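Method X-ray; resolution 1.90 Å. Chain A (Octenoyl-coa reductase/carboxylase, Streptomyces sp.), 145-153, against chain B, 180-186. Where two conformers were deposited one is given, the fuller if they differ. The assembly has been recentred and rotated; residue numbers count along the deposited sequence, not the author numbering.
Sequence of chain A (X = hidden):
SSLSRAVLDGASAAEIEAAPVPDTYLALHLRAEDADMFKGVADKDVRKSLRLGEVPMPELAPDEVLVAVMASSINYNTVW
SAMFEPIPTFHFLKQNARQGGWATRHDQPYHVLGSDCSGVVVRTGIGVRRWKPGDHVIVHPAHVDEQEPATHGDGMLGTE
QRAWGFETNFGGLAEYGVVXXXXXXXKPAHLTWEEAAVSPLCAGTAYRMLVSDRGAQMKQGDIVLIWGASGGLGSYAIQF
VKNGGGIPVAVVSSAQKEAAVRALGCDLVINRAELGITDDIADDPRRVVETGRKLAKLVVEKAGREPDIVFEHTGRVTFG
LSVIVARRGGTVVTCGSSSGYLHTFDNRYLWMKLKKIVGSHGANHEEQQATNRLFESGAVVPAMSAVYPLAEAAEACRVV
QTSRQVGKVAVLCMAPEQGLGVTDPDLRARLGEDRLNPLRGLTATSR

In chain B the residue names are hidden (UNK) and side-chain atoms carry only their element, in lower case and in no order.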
# COMPACT_ATOMS: atom_id res chain seq x y z
N ASP A 145 -1.01 -13.39 -20.50
CA ASP A 145 -1.36 -14.79 -20.35
C ASP A 145 -2.13 -14.93 -19.05
O ASP A 145 -1.58 -14.84 -17.98
CB ASP A 145 -0.09 -15.65 -20.33
CG ASP A 145 -0.38 -17.13 -20.36
OD1 ASP A 145 -1.46 -17.55 -19.90
OD2 ASP A 145 0.48 -17.88 -20.87
N GLU A 146 -3.42 -15.15 -19.19
CA GLU A 146 -4.32 -15.16 -18.05
C GLU A 146 -4.22 -16.44 -17.21
O GLU A 146 -4.82 -16.55 -16.13
CB GLU A 146 -5.75 -14.93 -18.53
CG GLU A 146 -5.96 -13.60 -19.24
CD GLU A 146 -5.51 -13.61 -20.69
OE1 GLU A 146 -4.90 -14.60 -21.13
OE2 GLU A 146 -5.76 -12.62 -21.39
N GLN A 147 -3.43 -17.40 -17.69
CA GLN A 147 -3.16 -18.66 -16.99
C GLN A 147 -2.03 -18.53 -16.00
O GLN A 147 -1.94 -19.29 -15.03
CB GLN A 147 -2.74 -19.73 -17.97
CG GLN A 147 -3.83 -20.65 -18.35
CD GLN A 147 -3.32 -21.78 -19.20
OE1 GLN A 147 -3.64 -21.85 -20.37
NE2 GLN A 147 -2.50 -22.65 -18.62
N GLU A 148 -1.15 -17.57 -16.25
CA GLU A 148 -0.03 -17.28 -15.37
C GLU A 148 -0.59 -16.72 -14.09
O GLU A 148 -1.37 -15.79 -14.14
CB GLU A 148 0.83 -16.16 -15.93
CG GLU A 148 1.67 -16.53 -17.05
CD GLU A 148 2.74 -15.52 -17.21
OE1 GLU A 148 3.76 -15.64 -16.50
OE2 GLU A 148 2.54 -14.58 -18.00
N PRO A 149 -0.17 -17.25 -12.94
CA PRO A 149 -0.60 -16.69 -11.66
C PRO A 149 -0.37 -15.19 -11.54
O PRO A 149 -1.26 -14.48 -11.07
CB PRO A 149 0.22 -17.49 -10.65
CG PRO A 149 0.30 -18.86 -11.31
CD PRO A 149 0.55 -18.53 -12.77
N ALA A 150 0.80 -14.71 -12.00
CA ALA A 150 1.18 -13.31 -11.80
C ALA A 150 0.13 -12.38 -12.38
O ALA A 150 -0.17 -11.34 -11.81
CB ALA A 150 2.55 -13.03 -12.41
N THR A 151 -0.47 -12.81 -13.49
CA THR A 151 -1.50 -12.04 -14.18
C THR A 151 -2.67 -11.70 -13.26
O THR A 151 -3.26 -10.65 -13.37
CB THR A 151 -2.05 -12.79 -15.40
OG1 THR A 151 -0.98 -13.07 -16.29
CG2 THR A 151 -3.14 -11.95 -16.12
N HIS A 152 -2.98 -12.62 -12.36
CA HIS A 152 -4.11 -12.45 -11.45
C HIS A 152 -3.79 -11.57 -10.25
O HIS A 152 -4.66 -11.28 -9.44
CB HIS A 152 -4.61 -13.82 -11.01
CG HIS A 152 -5.22 -14.60 -12.12
ND1 HIS A 152 -6.56 -14.90 -12.17
CD2 HIS A 152 -4.68 -15.10 -13.27
CE1 HIS A 152 -6.82 -15.57 -13.27
NE2 HIS A 152 -5.70 -15.70 -13.96
N GLY A 153 -2.53 -11.18 -10.12
CA GLY A 153 -2.16 -10.19 -9.12
C GLY A 153 -2.04 -8.84 -9.80
O GLY A 153 -2.35 -7.81 -9.22
N UNK B 180 -11.02 -24.28 -14.74
CA UNK B 180 -10.37 -23.35 -15.62
C UNK B 180 -8.88 -23.55 -15.43
O UNK B 180 -8.42 -23.92 -14.35
c UNK B 180 -12.17 -21.67 -15.76
c UNK B 180 -14.66 -19.13 -16.37
n UNK B 180 -13.77 -20.10 -16.55
n UNK B 180 -15.76 -19.11 -17.10
c UNK B 180 -10.77 -21.92 -15.31
n UNK B 180 -14.45 -18.19 -15.45
c UNK B 180 -12.52 -20.23 -15.81
N UNK B 181 -8.14 -23.34 -16.52
CA UNK B 181 -6.71 -23.48 -16.46
C UNK B 181 -6.10 -22.56 -15.38
O UNK B 181 -5.05 -22.86 -14.85
c UNK B 181 -6.10 -23.21 -17.80
N UNK B 182 -6.76 -21.46 -15.06
CA UNK B 182 -6.22 -20.54 -14.05
C UNK B 182 -6.52 -21.00 -12.62
O UNK B 182 -6.33 -20.25 -11.68
c UNK B 182 -6.74 -19.13 -14.27
o UNK B 182 -8.15 -19.11 -14.25
N UNK B 183 -7.01 -22.23 -12.48
CA UNK B 183 -7.19 -22.83 -11.17
C UNK B 183 -6.07 -23.80 -10.88
O UNK B 183 -6.00 -24.37 -9.79
c UNK B 183 -10.95 -23.61 -11.19
c UNK B 183 -8.49 -23.60 -11.12
n UNK B 183 -11.16 -24.29 -10.05
c UNK B 183 -9.72 -22.76 -11.24
o UNK B 183 -11.67 -23.73 -12.17
N UNK B 184 -5.21 -24.01 -11.87
CA UNK B 184 -4.21 -25.06 -11.83
C UNK B 184 -2.86 -24.60 -11.36
O UNK B 184 -2.33 -23.57 -11.80
c UNK B 184 -4.05 -25.68 -13.21
c UNK B 184 -5.20 -26.56 -13.71
c UNK B 184 -4.84 -27.07 -15.08
c UNK B 184 -5.43 -27.75 -12.80
N UNK B 185 -2.27 -25.43 -10.51
CA UNK B 185 -0.90 -25.23 -10.09
C UNK B 185 -0.21 -26.58 -10.04
O UNK B 185 -0.88 -27.58 -9.82
c UNK B 185 -0.87 -24.58 -8.71
c UNK B 185 -1.50 -22.63 -7.28
c UNK B 185 -0.47 -22.23 -9.53
c UNK B 185 -1.38 -23.14 -8.69
N UNK B 186 1.11 -26.60 -10.24
CA UNK B 186 1.76 -27.91 -10.14
C UNK B 186 1.61 -28.43 -8.73
O UNK B 186 1.76 -27.68 -7.78
c UNK B 186 3.37 -26.16 -10.72
c UNK B 186 2.06 -25.49 -10.43
c UNK B 186 3.23 -27.64 -10.47
O HOH W 1 -1.06 -22.18 -13.41
O HOH W 2 -2.54 -22.49 -15.60

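At position 180 of chain B the side chain holds four carbons and three nitrogens: three carbons in a row, a nitrogen, then a carbon carrying two more nitrogens. That terminal group is a guanidinium, and the residue is Arg B180. It lies out of reach of the chain A stretch and finds its partner elsewhere in the structure.

Position 181 has a single side-chain carbon, with nothing beyond CB. It points toward chain A and lies 3.4 Å from CD of Gln A147, a close packing of a methyl against the carboxamide carbon. One carbon and no more makes this Ala B181.

Position 182 carries one carbon followed by one oxygen. Its CB points toward chain A, 3.7 Å from O of Glu A146 and 3.6 Å from NE2 of His A152, approaching the imidazole obliquely. A lone oxygen on CB, with no second branch, identifies Ser B182. Its chi1 is p, and OG is hydrogen-bonded elsewhere in the structure; the closest approaches to chain A are made by CB.

Position 183 shows three carbons, the third bearing one oxygen and one nitrogen. Its CB points away and the side chain touches nothing in the chain A stretch. Elements alone settle the amide over an acid, and the length gives Gln B183. Its OE1 accepts from N of Arg B180 at 2.7 Å, bracing the bend by which N of this glutamine also reaches O of Arg B180 at 2.9 Å.

Position 184 has four carbons forked at the second, directed sideways and touching nothing in the chain A stretch. The fork beyond CB marks Leu B184; its backbone O, rather than its side chain, matters here, as a water acceptor.

Position 185 repeats the four carbons and the fork. Although its CB points sideways, the end comes nearer, and one terminal carbon lies 3.9 Å from CG of Pro A149. This is Leu B185, and the carbon is CD2.

Position 186 has three carbons closing a ring onto the backbone nitrogen, which only Pro B186 allows. It is out of reach of the chain A stretch.

The contact is small, burying 235 Å² in all, and no direct hydrogen bond crosses it. Chain A presents a type I turn from Asp A145 to Glu A148, tied to the following segment by Thr A151 OG1 donating to Asp A145 O at 2.5 Å and by a very short bond from His A152 NE2 to Glu A146 O, also 2.5 Å. This last bond joins the two groups against which CB of Ser B182 packs. Apolar contact between Pro A149 and Leu B185 adds a second patch. Water supplies the polar link: water 2 accepts from Gln A147 NE2 at 3.0 Å and can donate to Ala B181 O at 2.6 Å, while water 1 can donate to Leu B184 O at 2.5 Å and, weakly, to Gln A147 O at 3.4 Å.

Chain B, residues 180-186: RASQLLP
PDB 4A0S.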